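Local coordinates for restriction endonuclease EcoP15I, modification subunit (Escherichia coli, PDB 4ZCF), which methylates the second adenine of 5'-CAGCAG-3' in DNA from S-adenosyl-L-methionine as a homodimer, and joins the restriction subunit to cleave DNA, at a contact of chain A with DNA, the interface of chains A and B and the interface of chains A and C. Sequence-based numbering; all coordinates share one arbitrary frame. Chains: chain A/B, Restriction endonuclease EcoP15I, modification subunit; chain C, Restriction endonuclease EcoP15I, restriction subunit.

Contacts 1 and 2 are neighbours, the centres of their C-alpha atoms about 9 Å apart, and they share A:Trp301, whose indole meets the DNA backbone through its ring nitrogen and chain B at its benzene edge. Contact 3, the second patch between the two modification subunits, lies, again between centres of C-alpha atoms, about 22 Å from contact 1 and about 26 Å from contact 2. On the same measure contact 4, where chain A meets the restriction subunit, is about 59 Å from contact 3 and about 75 Å from contact 1. This separation is consistent with one modification subunit serving both partners in the Res(1)Mod(2) heterotrimer.

Contact 1: a contact of chain A with DNA. Residues chain A 301-302, 304, 306, 384. With nucleotides of chain D.
The indole of A:Trp301 carries CB of A:Pro302 over the centre of one face, 3.6 Å above the plane, while its edge is turned to the phosphate of DT17 of chain D. There NE1 of A:Trp301 donates a 2.8 Å hydrogen bond to the phosphate oxygen OP1 of DT17, with 148° at the hydrogen and the acceptor close to the ring plane (19° out of it). The phenol of A:Tyr306 has OP2 of DC16 in plane at its edge, and OH of A:Tyr306 gives OP2 of DC16 a hydrogen bond of 2.8 Å. A:Tyr384 brings its ring atom CD1 to 3.5 Å from OP1 of DC16, a contact without a hydrogen bond. Placement follows from the torsions: CG of A:Trp301 lies anti to the backbone N (chi1 180°), whereas CG of A:Tyr306 is anti to the carbonyl carbon, beside its own backbone N. A:Pro302, which follows a cis peptide bond, sets its CB 4.0 Å from the sugar carbon C3' of DC16. Both nucleotides are base-paired, and the two hydrogen bonds go to phosphates, so this patch probably fixes the position of the strand without reading its sequence. A:Trp301 to A:Tyr306 lie in the loop between 3-10 helix 297-299 and strand 308-310; A:Tyr384 comes just after 3-10 helix 381-383.

Contact 2: the interface of chains A and B. Residues chain A 264-265, 268, 298-301; chain B 322, 325, 345-347.
At the apolar centre of this patch of the methyltransferase homodimer, B:Met347 reaches helix 264-279 of chain A. Its side chain is bent at chi2 and chi3, which lays SD of B:Met347 3.7 Å from CG2 of A:Val265. The same bend turns the methyl CE of B:Met347 to 3.8 Å from CD2 of A:Leu268. A:Leu268, CG anti to the backbone N, crosses B:Leu346 at about a right angle, its CD2 branch 3.8 Å from CB of that residue. Beside them CG2 of A:Val265 packs on CA of B:Gly325 at 3.4 Å, against backbone with no side chain between. Further out, the imidazole of B:His322 brings NE2 within 3.8 Å of CA of A:Glu299, a contact with the main chain. The polar rim is formed by A:Glu299, extended beyond CG, whose carboxylate oxygen OE2 accepts from the backbone N of B:Leu346. An alanine here would probably leave that amide without its acceptor and loosen the packing against the leucine side chain, which the glutamate crosses at about a right angle. The amide approaches on the syn lone pair of OE2, on the side of the other oxygen, at 2.8 Å from B:Leu346 N to A:Glu299 OE2 and 152° at the hydrogen.

Contact 3: the interface of chains A and B. Residues chain A 221, 251, 254-259; chain B 234-236.
From its CB outward, B:Asn236 packs among A:Val221, A:Leu254, A:Ile255 and A:Trp258 of the partner modification subunit. CB of B:Asn236 lies 3.8 Å from CG1 of A:Val221, whose side chain it crosses at about a right angle. Beyond it CG comes near CD2 of A:Leu254, and the amide oxygen OD1 of B:Asn236 meets the same methyl, CD2 of A:Leu254, at 3.4 Å; the two side chains run tip to tip. The amide nitrogen ND2 of B:Asn236 ends the chain in a hydrogen bond to the backbone O of A:Ile255, 2.8 Å long and nearly straight at 177°. The acceptor lies in the amide plane of B:Asn236, and the donor lies in the carbonyl plane, so the bond should hold the amide's rotation well. ND2 of B:Asn236 also sits 3.4 Å above one face of the A:Trp258 indole, offset toward the rim, with ring and amide planes 68° apart; the indole thus backs the amide without being bonded to it. The main chain adds a second link: A:Trp258 N donates to B:Ser235 O at 2.9 Å, approaching from above the carbonyl plane. Water 1 joins A:Trp258 O to B:Asn236 O, 2.6 Å from the latter, and water 2 links B:Ser235 OG with A:Val221 O. At the outer end CB of B:Pro234 packs on the carboxylate carbon CD of A:Glu257. On chain A the site is built from the start of strand 220-227 and the loop that leads from strand 241-248 to helix 264-279; B:Pro234 to B:Asn236 also lie in a loop.

Contact 4: the interface of chains A and C. Residues chain A 587, 590, 622, 625-626; chain C 680-683.
Here the type III restriction subunit meets the EcoP15I C-terminal domain of the modification subunit, with C:Val680 to C:Tyr683 set against helices 587-598 and 618-629 of chain A. The polar contacts centre on A:Ser587. OG of A:Ser587 donates to the carboxylate oxygen OE2 of A:Glu622 at 3.0 Å, on the syn lone pair, a bond within chain A that ties one helix to the other. OG of A:Ser587 also lies 3.1 Å from OE2 of C:Glu682, a possible hydrogen bond across the interface; if the serine proton goes to A:Glu622, this second contact may need a proton on a carboxylate, or the hydroxyl may alternate between the two. A:Glu622 and C:Glu682 lie side by side pointing the same way, carboxylate planes 46° apart, with OE1 of A:Glu622 4.7 Å from OE2 of C:Glu682, and like charges at this spacing may favour protonation of one of them. Among van der Waals contacts, A:Glu622, extended with CG anti to the backbone N (chi1 -171°), runs over the loop just after strand 679-680. CG of A:Glu622 lies 3.3 Å from the backbone O of C:Ile681, and CD of A:Glu622 3.9 Å from CA of C:Glu682. An alanine here, lacking the carboxylate, would probably leave the A:Ser587 hydroxyl less well oriented and loosen the packing on the backbone of C:Ile681 and C:Glu682. Apolar packing comes from C:Val680, whose CG1 branch meets CD2 of A:Leu590 obliquely at 3.9 Å and CB of A:Ala626 at 4.1 Å.

Contact 1: a contact of chain A with DNA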
# COMPACT_ATOMS: atom_id res chain seq x y z
N TRP A 301 23.47 -9.66 -22.53
CA TRP A 301 23.18 -9.23 -21.18
C TRP A 301 21.73 -9.53 -20.88
O TRP A 301 20.93 -9.31 -21.74
CB TRP A 301 23.43 -7.72 -21.06
CG TRP A 301 23.16 -7.18 -19.72
CD1 TRP A 301 24.00 -7.09 -18.70
CD2 TRP A 301 21.92 -6.69 -19.26
NE1 TRP A 301 23.40 -6.57 -17.63
CE2 TRP A 301 22.10 -6.32 -17.94
CE3 TRP A 301 20.67 -6.53 -19.83
CZ2 TRP A 301 21.09 -5.80 -17.18
CZ3 TRP A 301 19.67 -6.04 -19.08
CH2 TRP A 301 19.88 -5.67 -17.78
N PRO A 302 21.33 -10.07 -19.64
CA PRO A 302 22.37 -10.15 -18.60
C PRO A 302 23.04 -11.49 -18.45
O PRO A 302 23.56 -11.80 -17.40
CB PRO A 302 21.60 -9.87 -17.31
CG PRO A 302 20.18 -9.84 -17.63
CD PRO A 302 20.05 -10.51 -18.93
N ASP A 304 25.59 -12.75 -20.27
CA ASP A 304 26.88 -12.59 -20.97
C ASP A 304 28.05 -13.40 -20.42
O ASP A 304 29.14 -13.31 -20.97
CB ASP A 304 27.26 -11.11 -21.09
CG ASP A 304 27.40 -10.40 -19.76
OD1 ASP A 304 26.35 -9.93 -19.23
OD2 ASP A 304 28.54 -10.32 -19.25
N TYR A 306 27.44 -16.83 -19.63
CA TYR A 306 26.93 -18.18 -19.84
C TYR A 306 27.76 -18.77 -20.96
O TYR A 306 27.27 -19.05 -22.05
CB TYR A 306 25.40 -18.16 -20.11
CG TYR A 306 24.58 -18.09 -18.83
CD1 TYR A 306 24.59 -16.94 -18.04
CD2 TYR A 306 23.88 -19.20 -18.37
CE1 TYR A 306 23.90 -16.89 -16.82
CE2 TYR A 306 23.18 -19.15 -17.16
CZ TYR A 306 23.17 -17.99 -16.41
OH TYR A 306 22.48 -17.94 -15.23
N TYR A 384 16.64 -19.33 -16.11
CA TYR A 384 16.70 -17.89 -15.91
C TYR A 384 15.30 -17.28 -15.82
O TYR A 384 14.42 -17.57 -16.65
CB TYR A 384 17.54 -17.19 -17.00
CG TYR A 384 17.52 -15.68 -16.91
CD1 TYR A 384 18.17 -15.02 -15.86
CD2 TYR A 384 16.84 -14.91 -17.85
CE1 TYR A 384 18.12 -13.63 -15.75
CE2 TYR A 384 16.79 -13.51 -17.74
CZ TYR A 384 17.42 -12.88 -16.68
OH TYR A 384 17.38 -11.51 -16.56
P DC D 16 22.09 -14.87 -13.23
OP1 DC D 16 20.67 -15.23 -13.48
OP2 DC D 16 23.17 -15.82 -13.59
O5' DC D 16 22.40 -13.45 -13.92
C5' DC D 16 21.70 -12.23 -13.61
C4' DC D 16 22.60 -11.10 -13.14
O4' DC D 16 23.14 -11.37 -11.83
C3' DC D 16 23.78 -10.63 -13.99
O3' DC D 16 23.69 -9.19 -14.05
C2' DC D 16 25.00 -11.13 -13.22
C1' DC D 16 24.50 -10.97 -11.79
N1 DC D 16 25.24 -11.71 -10.72
C2 DC D 16 25.87 -10.97 -9.70
O2 DC D 16 25.81 -9.72 -9.70
N3 DC D 16 26.57 -11.67 -8.73
C4 DC D 16 26.67 -13.02 -8.79
N4 DC D 16 27.36 -13.63 -7.83
C5 DC D 16 26.05 -13.79 -9.82
C6 DC D 16 25.34 -13.09 -10.74
P DT D 17 24.70 -8.17 -14.74
OP1 DT D 17 24.01 -6.87 -14.91
OP2 DT D 17 25.44 -8.78 -15.88
O5' DT D 17 25.80 -7.96 -13.58
C5' DT D 17 25.84 -6.94 -12.56
C4' DT D 17 27.27 -6.52 -12.30
O4' DT D 17 27.96 -7.41 -11.41
C3' DT D 17 28.23 -6.36 -13.48
O3' DT D 17 29.17 -5.38 -13.09
C2' DT D 17 28.94 -7.72 -13.58
C1' DT D 17 29.01 -8.09 -12.09
N1 DT D 17 29.10 -9.53 -11.67
C2 DT D 17 29.78 -9.75 -10.50
O2 DT D 17 30.23 -8.82 -9.82
N3 DT D 17 29.94 -11.08 -10.17
C4 DT D 17 29.45 -12.18 -10.86
O4 DT D 17 29.57 -13.32 -10.39
C5 DT D 17 28.79 -11.87 -12.10
C7 DT D 17 28.21 -12.99 -12.90
C6 DT D 17 28.67 -10.58 -12.47

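Contact 2: the interface of chains A and B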
# COMPACT_ATOMS: atom_id res chain seq x y z
N ASP A 264 13.33 -12.80 -23.74
CA ASP A 264 13.82 -12.82 -25.11
C ASP A 264 15.24 -13.38 -25.20
O ASP A 264 15.49 -14.21 -26.07
CB ASP A 264 13.73 -11.43 -25.73
CG ASP A 264 12.32 -10.86 -25.74
OD1 ASP A 264 11.38 -11.62 -26.10
OD2 ASP A 264 12.15 -9.68 -25.37
N VAL A 265 16.16 -12.95 -24.29
CA VAL A 265 17.56 -13.44 -24.23
C VAL A 265 17.59 -14.91 -23.85
O VAL A 265 18.25 -15.69 -24.54
CB VAL A 265 18.52 -12.57 -23.37
CG1 VAL A 265 19.94 -13.16 -23.33
CG2 VAL A 265 18.58 -11.15 -23.88
N LEU A 268 16.40 -17.17 -26.67
CA LEU A 268 17.40 -17.19 -27.74
C LEU A 268 18.48 -18.21 -27.44
O LEU A 268 18.83 -18.99 -28.33
CB LEU A 268 18.00 -15.77 -27.89
CG LEU A 268 19.21 -15.58 -28.80
CD1 LEU A 268 18.80 -15.36 -30.24
CD2 LEU A 268 20.06 -14.41 -28.32
N SER A 298 28.66 -9.78 -26.17
CA SER A 298 28.33 -8.35 -26.02
C SER A 298 26.84 -8.01 -26.15
O SER A 298 26.44 -6.93 -25.72
CB SER A 298 29.13 -7.52 -27.03
OG SER A 298 28.83 -7.92 -28.36
N GLU A 299 26.03 -8.92 -26.74
CA GLU A 299 24.59 -8.76 -26.97
C GLU A 299 23.74 -9.60 -25.98
O GLU A 299 22.51 -9.52 -25.99
CB GLU A 299 24.26 -9.28 -28.40
CG GLU A 299 25.03 -8.63 -29.54
CD GLU A 299 24.66 -9.19 -30.90
OE1 GLU A 299 25.54 -9.81 -31.56
OE2 GLU A 299 23.49 -9.04 -31.30
N LEU A 300 24.41 -10.42 -25.15
CA LEU A 300 23.80 -11.38 -24.24
C LEU A 300 23.35 -10.92 -22.87
O LEU A 300 22.76 -11.74 -22.16
CB LEU A 300 24.63 -12.68 -24.16
CG LEU A 300 24.90 -13.38 -25.53
CD1 LEU A 300 25.76 -14.61 -25.37
CD2 LEU A 300 23.62 -13.68 -26.29
N TRP A 301 23.47 -9.66 -22.53
CA TRP A 301 23.18 -9.23 -21.18
C TRP A 301 21.73 -9.53 -20.88
O TRP A 301 20.93 -9.31 -21.74
CB TRP A 301 23.43 -7.72 -21.06
CG TRP A 301 23.16 -7.18 -19.72
CD1 TRP A 301 24.00 -7.09 -18.70
CD2 TRP A 301 21.92 -6.69 -19.26
NE1 TRP A 301 23.40 -6.57 -17.63
CE2 TRP A 301 22.10 -6.32 -17.94
CE3 TRP A 301 20.67 -6.53 -19.83
CZ2 TRP A 301 21.09 -5.80 -17.18
CZ3 TRP A 301 19.67 -6.04 -19.08
CH2 TRP A 301 19.88 -5.67 -17.78
N HIS B 322 21.78 -2.41 -30.30
CA HIS B 322 20.89 -3.52 -29.99
C HIS B 322 20.06 -3.21 -28.79
O HIS B 322 20.41 -2.33 -28.01
CB HIS B 322 21.69 -4.81 -29.77
CG HIS B 322 22.33 -4.92 -28.42
ND1 HIS B 322 23.51 -4.25 -28.12
CD2 HIS B 322 21.95 -5.64 -27.34
CE1 HIS B 322 23.79 -4.57 -26.87
NE2 HIS B 322 22.88 -5.40 -26.35
N GLY B 325 18.63 -7.15 -23.21
CA GLY B 325 17.74 -8.10 -22.55
C GLY B 325 16.36 -8.32 -23.13
O GLY B 325 15.67 -9.26 -22.73
N PRO B 345 21.29 -7.39 -35.09
CA PRO B 345 21.61 -7.82 -33.71
C PRO B 345 20.63 -8.91 -33.27
O PRO B 345 19.46 -8.87 -33.68
CB PRO B 345 21.43 -6.54 -32.88
CG PRO B 345 21.19 -5.44 -33.83
CD PRO B 345 20.68 -6.05 -35.10
N LEU B 346 21.09 -9.90 -32.47
CA LEU B 346 20.22 -11.01 -32.03
C LEU B 346 18.87 -10.57 -31.41
O LEU B 346 17.88 -11.28 -31.56
CB LEU B 346 20.93 -11.97 -31.08
CG LEU B 346 22.26 -12.55 -31.52
CD1 LEU B 346 23.08 -12.94 -30.30
CD2 LEU B 346 22.07 -13.73 -32.47
N MET B 347 18.83 -9.39 -30.74
CA MET B 347 17.63 -8.85 -30.09
C MET B 347 16.98 -7.69 -30.86
O MET B 347 16.15 -6.99 -30.30
CB MET B 347 17.94 -8.43 -28.64
CG MET B 347 18.43 -9.57 -27.76
SD MET B 347 17.05 -10.58 -27.20
CE MET B 347 17.13 -11.95 -28.37

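Contact 3: the interface of chains A and B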
# COMPACT_ATOMS: atom_id res chain seq x y z
N VAL A 221 5.15 -0.93 -2.37
CA VAL A 221 5.90 -2.00 -3.03
C VAL A 221 7.36 -1.53 -3.39
O VAL A 221 8.35 -2.24 -3.15
CB VAL A 221 5.09 -2.58 -4.22
CG1 VAL A 221 5.95 -3.45 -5.14
CG2 VAL A 221 3.88 -3.37 -3.72
N LYS A 251 -0.27 -6.01 1.43
CA LYS A 251 1.09 -6.53 1.31
C LYS A 251 1.22 -8.01 1.64
O LYS A 251 2.08 -8.69 1.07
CB LYS A 251 2.06 -5.69 2.14
CG LYS A 251 3.55 -5.91 1.81
CD LYS A 251 4.02 -5.24 0.54
CE LYS A 251 5.49 -5.49 0.33
NZ LYS A 251 6.02 -4.77 -0.85
N LEU A 254 -0.18 -10.11 -1.32
CA LEU A 254 0.63 -9.86 -2.50
C LEU A 254 1.63 -11.01 -2.71
O LEU A 254 2.31 -11.45 -1.77
CB LEU A 254 1.37 -8.52 -2.36
CG LEU A 254 2.30 -8.10 -3.50
CD1 LEU A 254 1.53 -7.76 -4.79
CD2 LEU A 254 3.17 -6.95 -3.07
N ILE A 255 1.70 -11.48 -3.95
CA ILE A 255 2.63 -12.54 -4.35
C ILE A 255 4.05 -12.09 -3.99
O ILE A 255 4.43 -10.93 -4.22
CB ILE A 255 2.42 -12.94 -5.84
CG1 ILE A 255 3.06 -14.29 -6.15
CG2 ILE A 255 2.79 -11.83 -6.81
CD1 ILE A 255 2.40 -15.02 -7.24
N SER A 256 4.76 -12.97 -3.29
CA SER A 256 6.09 -12.73 -2.74
C SER A 256 7.19 -12.33 -3.76
O SER A 256 8.13 -11.62 -3.40
CB SER A 256 6.53 -13.92 -1.90
OG SER A 256 6.67 -15.07 -2.72
N GLU A 257 7.04 -12.75 -5.03
CA GLU A 257 7.99 -12.59 -6.12
C GLU A 257 7.33 -12.22 -7.44
O GLU A 257 6.24 -12.72 -7.77
CB GLU A 257 8.65 -13.96 -6.29
CG GLU A 257 9.98 -14.02 -7.02
CD GLU A 257 10.54 -15.43 -7.09
OE1 GLU A 257 9.94 -16.36 -6.49
OE2 GLU A 257 11.59 -15.62 -7.75
N TRP A 258 8.03 -11.38 -8.24
CA TRP A 258 7.65 -11.01 -9.61
C TRP A 258 8.75 -11.45 -10.53
O TRP A 258 9.89 -10.99 -10.42
CB TRP A 258 7.37 -9.51 -9.77
CG TRP A 258 6.03 -9.05 -9.25
CD1 TRP A 258 5.00 -9.82 -8.81
CD2 TRP A 258 5.61 -7.69 -9.08
NE1 TRP A 258 3.95 -9.03 -8.40
CE2 TRP A 258 4.29 -7.71 -8.59
CE3 TRP A 258 6.23 -6.45 -9.31
CZ2 TRP A 258 3.59 -6.54 -8.29
CZ3 TRP A 258 5.51 -5.29 -9.04
CH2 TRP A 258 4.21 -5.34 -8.52
N LYS A 259 8.42 -12.40 -11.40
CA LYS A 259 9.38 -12.91 -12.38
C LYS A 259 8.69 -13.20 -13.70
O LYS A 259 7.51 -13.53 -13.71
CB LYS A 259 10.10 -14.19 -11.89
CG LYS A 259 11.13 -14.00 -10.77
CD LYS A 259 12.37 -13.19 -11.16
CE LYS A 259 13.51 -13.30 -10.16
NZ LYS A 259 13.15 -12.79 -8.80
N PRO B 234 14.89 -12.56 -4.43
CA PRO B 234 13.52 -12.58 -4.98
C PRO B 234 12.51 -11.67 -4.26
O PRO B 234 12.12 -11.91 -3.11
CB PRO B 234 13.14 -14.07 -4.93
CG PRO B 234 14.06 -14.69 -3.97
CD PRO B 234 15.32 -13.92 -4.01
N SER B 235 12.06 -10.63 -4.98
CA SER B 235 11.10 -9.65 -4.51
C SER B 235 10.12 -9.30 -5.63
O SER B 235 10.01 -10.02 -6.63
CB SER B 235 11.83 -8.40 -4.03
OG SER B 235 11.06 -7.73 -3.04
N ASN B 236 9.35 -8.21 -5.42
CA ASN B 236 8.39 -7.64 -6.35
C ASN B 236 9.21 -6.73 -7.25
O ASN B 236 9.49 -7.12 -8.38
CB ASN B 236 7.28 -6.94 -5.57
CG ASN B 236 6.44 -7.95 -4.80
OD1 ASN B 236 6.38 -7.92 -3.58
ND2 ASN B 236 5.87 -8.93 -5.49
O HOH W 1 11.09 -8.73 -9.68
O HOH W 2 9.54 -5.01 -3.68

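Contact 4: the interface of chains A and C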
# COMPACT_ATOMS: atom_id res chain seq x y z
N SER A 587 -51.43 -12.00 -16.29
CA SER A 587 -51.57 -13.24 -15.53
C SER A 587 -50.99 -14.40 -16.35
O SER A 587 -50.58 -15.41 -15.78
CB SER A 587 -53.04 -13.50 -15.21
OG SER A 587 -53.55 -12.48 -14.37
N LEU A 590 -47.10 -14.21 -15.91
CA LEU A 590 -46.83 -14.80 -14.60
C LEU A 590 -46.85 -16.33 -14.67
O LEU A 590 -45.93 -16.96 -14.12
CB LEU A 590 -47.86 -14.27 -13.57
CG LEU A 590 -47.73 -14.68 -12.10
CD1 LEU A 590 -46.37 -14.28 -11.51
CD2 LEU A 590 -48.84 -14.07 -11.28
N GLU A 622 -50.08 -9.58 -6.77
CA GLU A 622 -50.28 -10.85 -7.47
C GLU A 622 -48.94 -11.53 -7.73
O GLU A 622 -48.84 -12.74 -7.54
CB GLU A 622 -51.02 -10.59 -8.79
CG GLU A 622 -51.48 -11.83 -9.52
CD GLU A 622 -52.19 -11.55 -10.83
OE1 GLU A 622 -52.91 -10.52 -10.91
OE2 GLU A 622 -52.04 -12.36 -11.77
N GLU A 625 -47.59 -12.88 -4.09
CA GLU A 625 -48.33 -14.08 -3.65
C GLU A 625 -47.93 -15.33 -4.45
O GLU A 625 -47.62 -16.36 -3.84
CB GLU A 625 -49.83 -13.85 -3.73
N ALA A 626 -47.84 -15.21 -5.80
CA ALA A 626 -47.44 -16.29 -6.73
C ALA A 626 -46.00 -16.78 -6.50
O ALA A 626 -45.73 -17.97 -6.68
CB ALA A 626 -47.61 -15.83 -8.16
N VAL C 680 -53.06 -20.12 -9.24
CA VAL C 680 -52.43 -18.85 -8.90
C VAL C 680 -53.45 -17.71 -8.71
O VAL C 680 -54.27 -17.44 -9.58
CB VAL C 680 -51.23 -18.52 -9.83
CG1 VAL C 680 -51.06 -17.01 -10.06
CG2 VAL C 680 -49.95 -19.13 -9.28
N ILE C 681 -53.37 -17.07 -7.53
CA ILE C 681 -54.20 -15.95 -7.09
C ILE C 681 -54.13 -14.81 -8.10
O ILE C 681 -53.07 -14.54 -8.66
CB ILE C 681 -53.75 -15.46 -5.67
CG1 ILE C 681 -53.54 -16.63 -4.67
CG2 ILE C 681 -54.70 -14.42 -5.10
CD1 ILE C 681 -52.07 -17.25 -4.59
N GLU C 682 -55.28 -14.17 -8.35
CA GLU C 682 -55.44 -13.00 -9.21
C GLU C 682 -56.40 -12.05 -8.51
O GLU C 682 -57.46 -12.48 -8.05
CB GLU C 682 -55.96 -13.38 -10.60
CG GLU C 682 -56.03 -12.19 -11.56
CD GLU C 682 -56.49 -12.46 -12.98
OE1 GLU C 682 -56.89 -13.61 -13.28
OE2 GLU C 682 -56.47 -11.51 -13.79
N TYR C 683 -56.00 -10.78 -8.40
CA TYR C 683 -56.81 -9.76 -7.75
C TYR C 683 -57.55 -8.98 -8.83
O TYR C 683 -56.93 -8.39 -9.71
CB TYR C 683 -55.94 -8.84 -6.88
CG TYR C 683 -55.32 -9.53 -5.68
CD1 TYR C 683 -55.98 -9.56 -4.45
CD2 TYR C 683 -54.04 -10.08 -5.74
CE1 TYR C 683 -55.40 -10.16 -3.33
CE2 TYR C 683 -53.46 -10.69 -4.63
CZ TYR C 683 -54.14 -10.72 -3.43
OH TYR C 683 -53.56 -11.32 -2.34